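Local coordinates for tyrosine specific protein phosphatase, putative (Trypanosoma brucei, PDB 3M4U) that dephosphorylates the nucleolar protein NOPP44/46 as a tyrosine-specific protein phosphatase and acts as a life cycle switch in the parasite, at residues Tyr243-His248 against Ala281-Thr286; Ala264-Lys267 against Met273-Arg276; Ala16-Met21 against Gln275-Tyr280; Leu117-Thr122 against Asp210-Val215; Ser214-Cys219 against Ser223-His228. All coordinates share one frame; numbering follows the deposited sequence.

Contact 1 (Tyr243-His248 against Ala281-Thr286); sequences YAALLH and AVIYMT
Leu-246 lays its branched end across the methyl of Thr-286, the two side chains meeting at about a right angle. At its base, CB of Leu-246 is still 5.4 Å from Thr-286 CG2. The first torsion (chi1 -77°) sets CG anti to the carbonyl carbon, and this step brings CG of Leu-246 to 3.9 Å from Thr-286 CG2. Of the two tips, CD2 of Leu-246 makes the closer approach, 3.7 Å from the same CG2, and also lies 4.1 Å from Thr-286 O. The other tip, CD1, reaches CD1 of Leu-213 on helix 206-217 at 4.2 Å. The contact thus joins helix 234-250 to helix 277-290 within the helical side of the protein tyrosine phosphatase fold, with helix 206-217 lying against both. Beside it, Ala-245, the preceding residue, brings CB to Ile-283 CG2, a turn before Thr-286, at 4.5 Å; the 126 Å² buried in all fits a light meeting, mostly of methyl groups and without a hydrogen bond across it. Thr-286 can offer its methyl because its hydroxyl is engaged within its own helix: OG1 donates to Val-282 O at 2.8 Å, from 40° above the carbonyl plane. That oxygen also accepts the backbone N-H of Thr-286, so the polar branch is turned back onto the helix while CG2 faces Leu-246. Phe-209 of helix 206-217 packs against the threonine as well.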
# COMPACT_ATOMS: atom_id res chain seq x y z
N TYR A 243 -3.74 5.30 8.34
CA TYR A 243 -2.91 4.94 9.49
C TYR A 243 -2.26 6.17 10.11
O TYR A 243 -2.29 6.34 11.33
CB TYR A 243 -1.83 3.94 9.08
CG TYR A 243 -0.72 3.75 10.10
CD1 TYR A 243 -0.84 2.81 11.13
CD2 TYR A 243 0.45 4.50 10.04
CE1 TYR A 243 0.17 2.63 12.07
CE2 TYR A 243 1.46 4.33 10.97
CZ TYR A 243 1.32 3.39 11.98
OH TYR A 243 2.33 3.22 12.90
N ALA A 244 -1.67 7.02 9.28
CA ALA A 244 -1.00 8.22 9.73
C ALA A 244 -1.92 9.19 10.48
O ALA A 244 -1.59 9.68 11.57
CB ALA A 244 -0.32 8.95 8.56
N ALA A 245 -3.08 9.45 9.91
CA ALA A 245 -4.00 10.39 10.54
C ALA A 245 -4.51 9.86 11.88
O ALA A 245 -4.65 10.63 12.82
CB ALA A 245 -5.14 10.73 9.61
N LEU A 246 -4.78 8.56 11.97
CA LEU A 246 -5.20 7.98 13.24
C LEU A 246 -4.12 8.19 14.28
O LEU A 246 -4.39 8.51 15.44
CB LEU A 246 -5.44 6.48 13.11
CG LEU A 246 -6.73 6.05 12.43
CD1 LEU A 246 -7.03 4.59 12.79
CD2 LEU A 246 -7.86 6.96 12.88
N LEU A 247 -2.88 7.99 13.85
CA LEU A 247 -1.73 8.14 14.72
C LEU A 247 -1.73 9.57 15.29
O LEU A 247 -1.63 9.75 16.50
CB LEU A 247 -0.47 7.83 13.92
CG LEU A 247 0.89 7.75 14.60
CD1 LEU A 247 1.44 9.15 14.83
CD2 LEU A 247 0.83 6.94 15.90
N HIS A 248 -1.86 10.57 14.42
CA HIS A 248 -2.00 11.97 14.84
C HIS A 248 -3.15 12.20 15.84
O HIS A 248 -3.06 13.06 16.71
CB HIS A 248 -2.22 12.89 13.64
CG HIS A 248 -0.98 13.16 12.85
ND1 HIS A 248 -0.15 12.15 12.39
CD2 HIS A 248 -0.43 14.31 12.40
CE1 HIS A 248 0.85 12.67 11.71
NE2 HIS A 248 0.70 13.99 11.70
N ALA A 281 -11.54 10.89 0.50
CA ALA A 281 -12.65 10.97 1.45
C ALA A 281 -12.57 9.90 2.55
O ALA A 281 -12.82 10.18 3.72
CB ALA A 281 -13.96 10.87 0.71
N VAL A 282 -12.21 8.68 2.16
CA VAL A 282 -12.05 7.59 3.13
C VAL A 282 -11.14 8.00 4.29
O VAL A 282 -11.47 7.77 5.46
CB VAL A 282 -11.51 6.32 2.42
CG1 VAL A 282 -10.90 5.33 3.42
CG2 VAL A 282 -12.62 5.67 1.63
N ILE A 283 -10.02 8.65 3.98
CA ILE A 283 -9.09 9.10 5.02
C ILE A 283 -9.75 10.08 5.99
O ILE A 283 -9.59 9.96 7.21
CB ILE A 283 -7.80 9.71 4.41
CG1 ILE A 283 -7.21 8.77 3.37
CG2 ILE A 283 -6.76 9.98 5.49
CD1 ILE A 283 -6.04 9.35 2.64
N TYR A 284 -10.50 11.04 5.45
CA TYR A 284 -11.22 12.00 6.29
C TYR A 284 -12.25 11.29 7.14
O TYR A 284 -12.43 11.60 8.30
CB TYR A 284 -11.93 13.06 5.45
CG TYR A 284 -11.16 14.34 5.28
CD1 TYR A 284 -10.90 15.17 6.37
CD2 TYR A 284 -10.69 14.73 4.03
CE1 TYR A 284 -10.17 16.36 6.22
CE2 TYR A 284 -9.98 15.91 3.87
CZ TYR A 284 -9.73 16.73 4.97
OH TYR A 284 -9.03 17.90 4.81
N MET A 285 -12.91 10.31 6.53
CA MET A 285 -13.98 9.61 7.20
C MET A 285 -13.45 8.71 8.29
O MET A 285 -14.17 8.35 9.22
CB MET A 285 -14.78 8.79 6.20
CG MET A 285 -15.62 9.58 5.23
SD MET A 285 -16.47 8.42 4.15
CE MET A 285 -17.28 9.53 3.00
N THR A 286 -12.18 8.32 8.18
CA THR A 286 -11.56 7.48 9.18
C THR A 286 -11.31 8.36 10.38
O THR A 286 -11.58 7.98 11.51
CB THR A 286 -10.23 6.90 8.68
OG1 THR A 286 -10.46 6.15 7.49
CG2 THR A 286 -9.61 5.98 9.74

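Contact 2 (Ala264-Lys267 against Met273-Arg276); sequences AAMK and MVQR
Lys-267 points its ammonium group at two consecutive backbone carbonyls, donating to Met-273 O at 3.0 Å and to Val-274 O at 3.2 Å. The two bonds differ in geometry. NZ of Lys-267 stands 50° above the carbonyl plane of Met-273, but is tilted only 22° from that of Val-274. The lysine chain is extended until its last torsion, where a bend (chi4 -62°) turns NZ in toward the oxygens. On the way it runs past the first of them, with CG of Lys-267 3.4 Å from Met-273 O. Beside this polar grip lies an apolar one. CB of Met-266 sits 3.9 Å from CB of Met-273, and the two methionines lie crosswise; the Met-266 chain then bends at its third torsion and delivers CE to Val-274 CG2 at 3.9 Å.

In the next shell, Gln-29 of helix 14-31 accepts a third hydrogen bond from Lys-267 NZ, so the buried amine is shared between that helix and the loop. Phe-25 and Thr-238 pack on Val-274, and Ile-240 on Met-266. Val-274 has a positive phi, uncommon for a valine, and its backbone is hydrogen-bonded to Ile-233 in the HCX5R signature loop. By its sequence and its place just before helix 277-290, segment 273-276 corresponds to the Q-loop of classical tyrosine phosphatases, held here against helix 258-269 and tied directly to the phosphate-binding loop.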
# COMPACT_ATOMS: atom_id res chain seq x y z
N ALA A 264 -0.34 15.22 1.02
CA ALA A 264 0.65 16.02 0.29
C ALA A 264 2.06 15.44 0.44
O ALA A 264 2.82 15.37 -0.53
CB ALA A 264 0.64 17.47 0.78
N ALA A 265 2.39 15.02 1.65
CA ALA A 265 3.70 14.43 1.92
C ALA A 265 3.82 13.11 1.19
O ALA A 265 4.88 12.79 0.66
CB ALA A 265 3.90 14.25 3.40
N MET A 266 2.73 12.34 1.16
CA MET A 266 2.73 11.06 0.44
C MET A 266 2.95 11.26 -1.06
O MET A 266 3.77 10.57 -1.68
CB MET A 266 1.47 10.23 0.71
CG MET A 266 1.52 9.45 2.03
SD MET A 266 0.17 8.28 2.23
CE MET A 266 -1.26 9.30 1.81
N LYS A 267 2.21 12.20 -1.64
CA LYS A 267 2.32 12.45 -3.08
C LYS A 267 3.73 12.93 -3.46
O LYS A 267 4.21 12.68 -4.56
CB LYS A 267 1.27 13.47 -3.51
CG LYS A 267 -0.13 12.90 -3.52
CD LYS A 267 -1.15 13.91 -3.97
CE LYS A 267 -2.47 13.26 -4.35
NZ LYS A 267 -2.32 12.32 -5.49
N MET A 273 0.08 8.89 -5.05
CA MET A 273 -0.50 8.34 -3.83
C MET A 273 -1.89 8.92 -3.57
O MET A 273 -2.04 10.14 -3.41
CB MET A 273 0.43 8.58 -2.64
CG MET A 273 1.73 7.80 -2.75
SD MET A 273 1.50 6.01 -2.53
CE MET A 273 1.72 5.87 -0.74
N VAL A 274 -2.90 8.05 -3.53
CA VAL A 274 -4.31 8.43 -3.44
C VAL A 274 -4.84 8.98 -4.77
O VAL A 274 -4.56 10.12 -5.14
CB VAL A 274 -4.60 9.45 -2.32
CG1 VAL A 274 -6.09 9.55 -2.11
CG2 VAL A 274 -3.90 9.04 -1.03
N GLN A 275 -5.59 8.15 -5.49
CA GLN A 275 -5.91 8.43 -6.89
C GLN A 275 -7.22 9.15 -7.09
O GLN A 275 -7.38 9.86 -8.07
CB GLN A 275 -5.94 7.15 -7.72
CG GLN A 275 -4.61 6.75 -8.32
CD GLN A 275 -4.70 5.43 -9.08
OE1 GLN A 275 -3.95 5.19 -10.04
NE2 GLN A 275 -5.62 4.56 -8.66
N ARG A 276 -8.17 8.94 -6.19
CA ARG A 276 -9.52 9.44 -6.39
C ARG A 276 -10.01 10.24 -5.21
O ARG A 276 -9.62 9.99 -4.06
CB ARG A 276 -10.49 8.28 -6.66
CG ARG A 276 -10.16 7.43 -7.88
CD ARG A 276 -10.48 8.14 -9.17
NE ARG A 276 -10.93 7.22 -10.21
CZ ARG A 276 -10.12 6.71 -11.15
NH1 ARG A 276 -8.83 7.04 -11.17
NH2 ARG A 276 -10.61 5.87 -12.07

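Contact 3 (Ala16-Met21 against Gln275-Tyr280); sequences AQYSRM and QRLEQY
Leu-277 is the bump of this contact, its two methyls spread between the ring of Tyr-18 and the backbone of Met-21. The N-terminal helix 14-31 is thereby packed on the first turn of helix 277-290, which follows the Q-loop of the tyrosine phosphatase fold. With CG anti to the backbone nitrogen (chi1 173°), the leucine fork reaches across the groove. CD2 meets the hydroxyl end of the tyrosine, 3.7 Å from Tyr-18 OH and 3.9 Å from Tyr-18 CZ, while CD1 sits 3.6 Å from Met-21 O. Gln-22 and Phe-25 add further walls to the hollow that receives the leucine. Tyr-18 lies on the exposed margin, its side chain roughly perpendicular to that of Leu-277.

A second projection, one turn further on, is the ring of Tyr-280. Its CE2 lies 3.7 Å from Met-21 O, which is consequently wedged against both Leu-277 and Tyr-280; CB of Met-21 completes the meeting at 4.3 Å from Tyr-280 CD2. No hydrogen bond spans the two segments; the 217 Å² buried comes from van der Waals packing. The phenol of Tyr-280 is nonetheless fixed, because its OH is hydrogen-bonded to Glu-24 on helix 14-31. The loop leading into helix 277-290 is tied to its first turn: Gln-279 folds its side chain back so that OE1 accepts the backbone N-H of Gln-275 at 3.0 Å, with a C=O...N angle of 170°.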
# COMPACT_ATOMS: atom_id res chain seq x y z
N ALA A 16 -20.65 21.18 2.36
CA ALA A 16 -19.41 21.95 2.46
C ALA A 16 -18.20 21.03 2.65
O ALA A 16 -17.13 21.31 2.12
CB ALA A 16 -19.50 22.99 3.58
N GLN A 17 -18.38 19.94 3.39
CA GLN A 17 -17.32 18.94 3.55
C GLN A 17 -16.90 18.38 2.21
O GLN A 17 -15.71 18.37 1.86
CB GLN A 17 -17.79 17.79 4.44
CG GLN A 17 -17.86 18.12 5.91
CD GLN A 17 -18.58 17.05 6.71
OE1 GLN A 17 -19.36 16.27 6.16
NE2 GLN A 17 -18.32 17.00 8.02
N TYR A 18 -17.88 17.90 1.45
CA TYR A 18 -17.59 17.34 0.14
C TYR A 18 -16.88 18.39 -0.73
O TYR A 18 -15.74 18.18 -1.20
CB TYR A 18 -18.89 16.87 -0.51
CG TYR A 18 -18.69 16.34 -1.91
CD1 TYR A 18 -18.58 14.98 -2.15
CD2 TYR A 18 -18.60 17.22 -2.99
CE1 TYR A 18 -18.39 14.49 -3.43
CE2 TYR A 18 -18.41 16.74 -4.28
CZ TYR A 18 -18.30 15.38 -4.49
OH TYR A 18 -18.12 14.90 -5.77
N SER A 19 -17.54 19.53 -0.91
CA SER A 19 -16.97 20.66 -1.64
C SER A 19 -15.54 20.94 -1.20
O SER A 19 -14.66 21.21 -2.02
CB SER A 19 -17.85 21.91 -1.44
OG SER A 19 -17.08 23.11 -1.46
N ARG A 20 -15.31 20.88 0.11
CA ARG A 20 -13.98 21.13 0.68
C ARG A 20 -13.00 20.03 0.28
O ARG A 20 -11.85 20.29 -0.08
CB ARG A 20 -14.04 21.24 2.21
CG ARG A 20 -12.67 21.49 2.83
CD ARG A 20 -12.62 21.36 4.34
NE ARG A 20 -11.22 21.32 4.77
CZ ARG A 20 -10.79 21.58 6.00
NH1 ARG A 20 -11.65 21.90 6.96
NH2 ARG A 20 -9.48 21.52 6.27
N MET A 21 -13.44 18.78 0.39
CA MET A 21 -12.59 17.67 -0.01
C MET A 21 -12.29 17.78 -1.49
O MET A 21 -11.15 17.55 -1.92
CB MET A 21 -13.23 16.33 0.34
CG MET A 21 -13.35 16.13 1.85
SD MET A 21 -13.95 14.52 2.39
CE MET A 21 -15.51 14.41 1.51
N GLN A 275 -5.59 8.15 -5.49
CA GLN A 275 -5.91 8.43 -6.89
C GLN A 275 -7.22 9.15 -7.09
O GLN A 275 -7.38 9.86 -8.07
CB GLN A 275 -5.94 7.15 -7.72
CG GLN A 275 -4.61 6.75 -8.32
CD GLN A 275 -4.70 5.43 -9.08
OE1 GLN A 275 -3.95 5.19 -10.04
NE2 GLN A 275 -5.62 4.56 -8.66
N ARG A 276 -8.17 8.94 -6.19
CA ARG A 276 -9.52 9.44 -6.39
C ARG A 276 -10.01 10.24 -5.21
O ARG A 276 -9.62 9.99 -4.06
CB ARG A 276 -10.49 8.28 -6.66
CG ARG A 276 -10.16 7.43 -7.88
CD ARG A 276 -10.48 8.14 -9.17
NE ARG A 276 -10.93 7.22 -10.21
CZ ARG A 276 -10.12 6.71 -11.15
NH1 ARG A 276 -8.83 7.04 -11.17
NH2 ARG A 276 -10.61 5.87 -12.07
N LEU A 277 -10.88 11.19 -5.51
CA LEU A 277 -11.53 12.00 -4.49
C LEU A 277 -12.13 11.09 -3.44
O LEU A 277 -11.92 11.28 -2.24
CB LEU A 277 -12.63 12.86 -5.12
CG LEU A 277 -13.50 13.63 -4.13
CD1 LEU A 277 -12.64 14.50 -3.24
CD2 LEU A 277 -14.57 14.48 -4.84
N GLU A 278 -12.86 10.08 -3.91
CA GLU A 278 -13.48 9.09 -3.04
C GLU A 278 -12.51 8.42 -2.07
O GLU A 278 -12.84 8.16 -0.92
CB GLU A 278 -14.19 8.03 -3.89
CG GLU A 278 -15.43 8.56 -4.61
CD GLU A 278 -15.13 9.30 -5.94
OE1 GLU A 278 -13.96 9.34 -6.40
OE2 GLU A 278 -16.09 9.85 -6.52
N GLN A 279 -11.29 8.17 -2.52
CA GLN A 279 -10.30 7.56 -1.66
C GLN A 279 -9.83 8.57 -0.63
O GLN A 279 -9.67 8.24 0.54
CB GLN A 279 -9.14 7.00 -2.50
CG GLN A 279 -9.57 5.85 -3.39
CD GLN A 279 -8.47 5.33 -4.30
OE1 GLN A 279 -7.52 6.04 -4.63
NE2 GLN A 279 -8.61 4.07 -4.73
N TYR A 280 -9.62 9.79 -1.08
CA TYR A 280 -9.25 10.90 -0.22
C TYR A 280 -10.27 11.01 0.88
O TYR A 280 -9.93 11.18 2.05
CB TYR A 280 -9.21 12.21 -1.02
CG TYR A 280 -8.66 13.42 -0.29
CD1 TYR A 280 -7.42 13.36 0.36
CD2 TYR A 280 -9.36 14.63 -0.25
CE1 TYR A 280 -6.90 14.45 1.02
CE2 TYR A 280 -8.84 15.74 0.41
CZ TYR A 280 -7.61 15.64 1.05
OH TYR A 280 -7.07 16.71 1.72

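Contact 4 (Leu117-Thr122 against Asp210-Val215); sequences LVVMLT and DELLSV
Leu-212 and Val-215, three residues apart on helix 206-217, meet three side chains of segment 117-122. Along the helix, Asp-210 and Glu-211 come first and take no part; the carboxylate of Glu-211 forms a salt bridge with Arg-174. Leu-212 is the first to point at the strand, and it divides its two methyls between neighbours. CD1 lies 4.0 Å from Leu-121 CD2, the two leucines lying alongside with their ends pointing opposite ways. CD2 of Leu-212 approaches Val-119 CG1 less closely, at 4.4 Å. Leu-213 turns to another flank, where it packs on Leu-239 and Tyr-243 of helix 234-250. After Ser-214, Val-215 brings the helix back to the strand: CG1, held anti to the backbone nitrogen (chi1 161°), stands 3.9 Å from Leu-117 CD2. That same leucine methyl is 4.0 Å from Val-215 O, so it covers the helix backbone as well as the valine.

Leu-117 and Val-119, two apart, point from the same face of the strand toward the helix. Leu-121, just past the strand, has its side chain about 6 Å from a bound phosphate ion and also touches Arg-235, the arginine of the HCX5R signature. Strand 117-120 runs parallel to both neighbours, 187-194 and 225-228. Helix 206-217 lies in the chain between those two flanking strands, so it forms a beta-alpha-beta crossover passing over strand 117-120, with helix 234-250 at its side.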
# COMPACT_ATOMS: atom_id res chain seq x y z
N LEU A 117 6.03 -7.78 7.55
CA LEU A 117 4.65 -7.69 7.10
C LEU A 117 4.53 -7.13 5.69
O LEU A 117 5.15 -6.12 5.35
CB LEU A 117 3.84 -6.83 8.08
CG LEU A 117 2.35 -6.66 7.77
CD1 LEU A 117 1.63 -8.01 7.72
CD2 LEU A 117 1.70 -5.74 8.80
N VAL A 118 3.74 -7.82 4.87
CA VAL A 118 3.34 -7.35 3.54
C VAL A 118 1.83 -7.27 3.44
O VAL A 118 1.15 -8.26 3.69
CB VAL A 118 3.78 -8.32 2.45
CG1 VAL A 118 2.94 -8.10 1.19
CG2 VAL A 118 5.28 -8.17 2.19
N VAL A 119 1.30 -6.09 3.09
CA VAL A 119 -0.14 -5.92 2.90
C VAL A 119 -0.49 -5.71 1.43
O VAL A 119 0.10 -4.86 0.75
CB VAL A 119 -0.70 -4.74 3.77
CG1 VAL A 119 -2.23 -4.69 3.70
CG2 VAL A 119 -0.25 -4.88 5.23
N MET A 120 -1.43 -6.53 0.93
CA MET A 120 -1.84 -6.52 -0.48
C MET A 120 -3.31 -6.13 -0.60
O MET A 120 -4.20 -6.83 -0.07
CB MET A 120 -1.62 -7.91 -1.10
CG MET A 120 -2.15 -8.11 -2.53
SD MET A 120 -1.64 -9.72 -3.19
CE MET A 120 -2.27 -9.68 -4.88
N LEU A 121 -3.57 -5.01 -1.30
CA LEU A 121 -4.91 -4.42 -1.32
C LEU A 121 -5.66 -4.73 -2.60
O LEU A 121 -6.66 -4.07 -2.95
CB LEU A 121 -4.83 -2.90 -1.11
CG LEU A 121 -4.07 -2.57 0.17
CD1 LEU A 121 -3.77 -1.09 0.28
CD2 LEU A 121 -4.86 -3.07 1.39
N THR A 122 -5.19 -5.76 -3.29
CA THR A 122 -5.81 -6.12 -4.55
C THR A 122 -6.03 -7.61 -4.73
O THR A 122 -5.35 -8.44 -4.11
CB THR A 122 -4.97 -5.61 -5.75
OG1 THR A 122 -5.70 -5.80 -6.97
CG2 THR A 122 -3.62 -6.35 -5.82
N ASP A 210 -10.65 -1.20 9.15
CA ASP A 210 -10.19 -1.06 10.52
C ASP A 210 -9.32 -2.23 10.95
O ASP A 210 -8.34 -2.04 11.67
CB ASP A 210 -11.39 -0.95 11.47
CG ASP A 210 -12.07 0.39 11.39
OD1 ASP A 210 -11.53 1.30 10.72
OD2 ASP A 210 -13.16 0.53 12.01
N GLU A 211 -9.66 -3.44 10.54
CA GLU A 211 -8.81 -4.56 10.85
C GLU A 211 -7.42 -4.33 10.25
O GLU A 211 -6.40 -4.54 10.92
CB GLU A 211 -9.43 -5.88 10.37
CG GLU A 211 -8.55 -7.11 10.60
CD GLU A 211 -8.30 -7.42 12.07
OE1 GLU A 211 -8.79 -6.67 12.95
OE2 GLU A 211 -7.62 -8.43 12.36
N LEU A 212 -7.38 -3.86 9.01
CA LEU A 212 -6.08 -3.64 8.36
C LEU A 212 -5.26 -2.65 9.16
O LEU A 212 -4.08 -2.89 9.45
CB LEU A 212 -6.25 -3.14 6.93
CG LEU A 212 -6.88 -4.13 5.95
CD1 LEU A 212 -7.15 -3.45 4.61
CD2 LEU A 212 -5.98 -5.37 5.80
N LEU A 213 -5.87 -1.53 9.51
CA LEU A 213 -5.18 -0.49 10.26
C LEU A 213 -4.68 -1.08 11.56
O LEU A 213 -3.58 -0.76 12.01
CB LEU A 213 -6.11 0.68 10.52
CG LEU A 213 -6.40 1.46 9.25
CD1 LEU A 213 -7.69 2.29 9.35
CD2 LEU A 213 -5.19 2.34 8.87
N SER A 214 -5.48 -1.96 12.15
CA SER A 214 -5.14 -2.57 13.43
C SER A 214 -3.95 -3.52 13.28
O SER A 214 -3.04 -3.56 14.11
CB SER A 214 -6.37 -3.30 14.02
OG SER A 214 -5.98 -4.27 14.99
N VAL A 215 -3.97 -4.30 12.20
CA VAL A 215 -2.87 -5.18 11.89
C VAL A 215 -1.57 -4.42 11.67
O VAL A 215 -0.49 -4.88 12.05
CB VAL A 215 -3.16 -6.00 10.64
CG1 VAL A 215 -1.86 -6.57 10.06
CG2 VAL A 215 -4.17 -7.09 10.97

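Contact 5 (Ser214-Cys219 against Ser223-His228); sequences SVIKNC and SPILVH
Ile-216 and Ile-225 form the tight part of this contact, with CG2 of Ile-216 only 3.6 Å from CD1 of Ile-225. Ile-225 reaches that far because its chain is extended beyond CG1 (chi2 173°), which carries CD1 from the strand to the last turn of helix 206-217. The same methyl rests 3.9 Å from Ile-216 O and lies 4.2 Å from Cys-219 CB. One atom of the strand thus touches the helix side chain, the helix backbone and the residue that follows in the turn. Phe-92 of strand 92-95 packs on both isoleucines, and Tyr-243 and Leu-239 of helix 234-250 press on Ile-216.

Packing slackens further along the strand. Val-227 points the same way as Ile-225, yet its CG2 gets no closer than 4.7 Å to Ile-216 CD1. Toward solvent, Lys-217 and Asn-218 are exposed, and Lys-217 points away from the strand; a long, weak ion pair links the ammonium group of Lys-217 to Glu-250. At the turn, Ser-223 is held by a hydrogen bond from its OG to Lys-114 O.

The segments form the return from helix to strand in a beta-alpha-beta unit, and strand 225-228 ends in His-228, the histidine that opens the HCX5R signature. Since no hydrogen bond crosses between them and the touching side chains are apolar, the spacing of helix and strand here probably depends on methyl packing, while backbone bonds to strands 92-95 and 117-120 fix the strand itself.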
# COMPACT_ATOMS: atom_id res chain seq x y z
N SER A 214 -5.48 -1.96 12.15
CA SER A 214 -5.14 -2.57 13.43
C SER A 214 -3.95 -3.52 13.28
O SER A 214 -3.04 -3.56 14.11
CB SER A 214 -6.37 -3.30 14.02
OG SER A 214 -5.98 -4.27 14.99
N VAL A 215 -3.97 -4.30 12.20
CA VAL A 215 -2.87 -5.18 11.89
C VAL A 215 -1.57 -4.42 11.67
O VAL A 215 -0.49 -4.88 12.05
CB VAL A 215 -3.16 -6.00 10.64
CG1 VAL A 215 -1.86 -6.57 10.06
CG2 VAL A 215 -4.17 -7.09 10.97
N ILE A 216 -1.64 -3.24 11.07
CA ILE A 216 -0.42 -2.45 10.91
C ILE A 216 0.09 -1.90 12.25
O ILE A 216 1.27 -2.01 12.56
CB ILE A 216 -0.60 -1.30 9.89
CG1 ILE A 216 -0.82 -1.87 8.49
CG2 ILE A 216 0.62 -0.39 9.89
CD1 ILE A 216 -1.15 -0.83 7.46
N LYS A 217 -0.82 -1.31 13.03
CA LYS A 217 -0.47 -0.69 14.29
C LYS A 217 0.11 -1.68 15.30
O LYS A 217 1.05 -1.37 16.03
CB LYS A 217 -1.69 0.03 14.89
CG LYS A 217 -1.46 0.60 16.27
CD LYS A 217 -2.54 1.61 16.64
CE LYS A 217 -2.57 1.86 18.15
NZ LYS A 217 -1.19 2.02 18.72
N ASN A 218 -0.45 -2.89 15.30
CA ASN A 218 -0.05 -3.92 16.26
C ASN A 218 1.13 -4.80 15.81
O ASN A 218 1.46 -5.81 16.46
CB ASN A 218 -1.25 -4.78 16.63
CG ASN A 218 -2.33 -3.98 17.37
OD1 ASN A 218 -2.04 -2.96 17.98
ND2 ASN A 218 -3.57 -4.45 17.29
N CYS A 219 1.77 -4.41 14.71
CA CYS A 219 2.93 -5.15 14.20
C CYS A 219 4.23 -4.72 14.88
O CYS A 219 4.62 -3.56 14.81
CB CYS A 219 3.06 -4.93 12.68
SG CYS A 219 4.50 -5.75 11.94
N SER A 223 11.68 -3.23 10.49
CA SER A 223 11.75 -3.05 9.05
C SER A 223 10.49 -2.35 8.57
O SER A 223 9.46 -2.39 9.25
CB SER A 223 11.89 -4.39 8.35
OG SER A 223 12.79 -5.24 9.05
N PRO A 224 10.55 -1.72 7.39
CA PRO A 224 9.36 -1.10 6.80
C PRO A 224 8.28 -2.14 6.66
O PRO A 224 8.58 -3.33 6.55
CB PRO A 224 9.84 -0.71 5.39
CG PRO A 224 11.31 -0.58 5.52
CD PRO A 224 11.73 -1.59 6.53
N ILE A 225 7.04 -1.69 6.71
CA ILE A 225 5.92 -2.54 6.38
C ILE A 225 5.66 -2.27 4.92
O ILE A 225 5.52 -1.11 4.52
CB ILE A 225 4.66 -2.18 7.20
CG1 ILE A 225 4.87 -2.58 8.67
CG2 ILE A 225 3.41 -2.86 6.59
CD1 ILE A 225 3.78 -2.12 9.61
N LEU A 226 5.65 -3.33 4.12
CA LEU A 226 5.40 -3.17 2.69
C LEU A 226 3.93 -3.29 2.34
O LEU A 226 3.29 -4.31 2.63
CB LEU A 226 6.22 -4.14 1.86
CG LEU A 226 6.05 -3.99 0.35
CD1 LEU A 226 7.32 -4.40 -0.37
CD2 LEU A 226 4.85 -4.79 -0.18
N VAL A 227 3.42 -2.26 1.69
CA VAL A 227 2.03 -2.23 1.25
C VAL A 227 2.03 -2.06 -0.26
O VAL A 227 2.73 -1.20 -0.81
CB VAL A 227 1.28 -1.03 1.88
CG1 VAL A 227 -0.16 -0.93 1.36
CG2 VAL A 227 1.31 -1.12 3.41
N HIS A 228 1.25 -2.88 -0.95
CA HIS A 228 1.09 -2.71 -2.38
C HIS A 228 -0.32 -2.99 -2.77
O HIS A 228 -1.11 -3.54 -2.00
CB HIS A 228 2.07 -3.59 -3.18
CG HIS A 228 1.73 -5.05 -3.23
ND1 HIS A 228 0.91 -5.59 -4.21
CD2 HIS A 228 2.14 -6.08 -2.46
CE1 HIS A 228 0.82 -6.90 -4.02
NE2 HIS A 228 1.55 -7.23 -2.97

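From the N terminus, contact 3, running from helix 14-31 to 275-280, closes the longest loop. Contact 4, from strand 117-120 to helix 206-217, and contact 5, from that helix to strand 225-228, lie within it; they share Ser-214 and Val-215 and reach neighbouring strands of one sheet. Contact 1 then opens on helix 234-250 and closes on helix 277-290, crossing contact 3. Contact 2 is nested inside contact 1 and ends on the segment where contact 3 also closes, sharing Gln-275 and Arg-276. Tyr-243 touches Ile-216 and Leu-213, joining the helical cluster of contacts 1 to 3 to the sheet side.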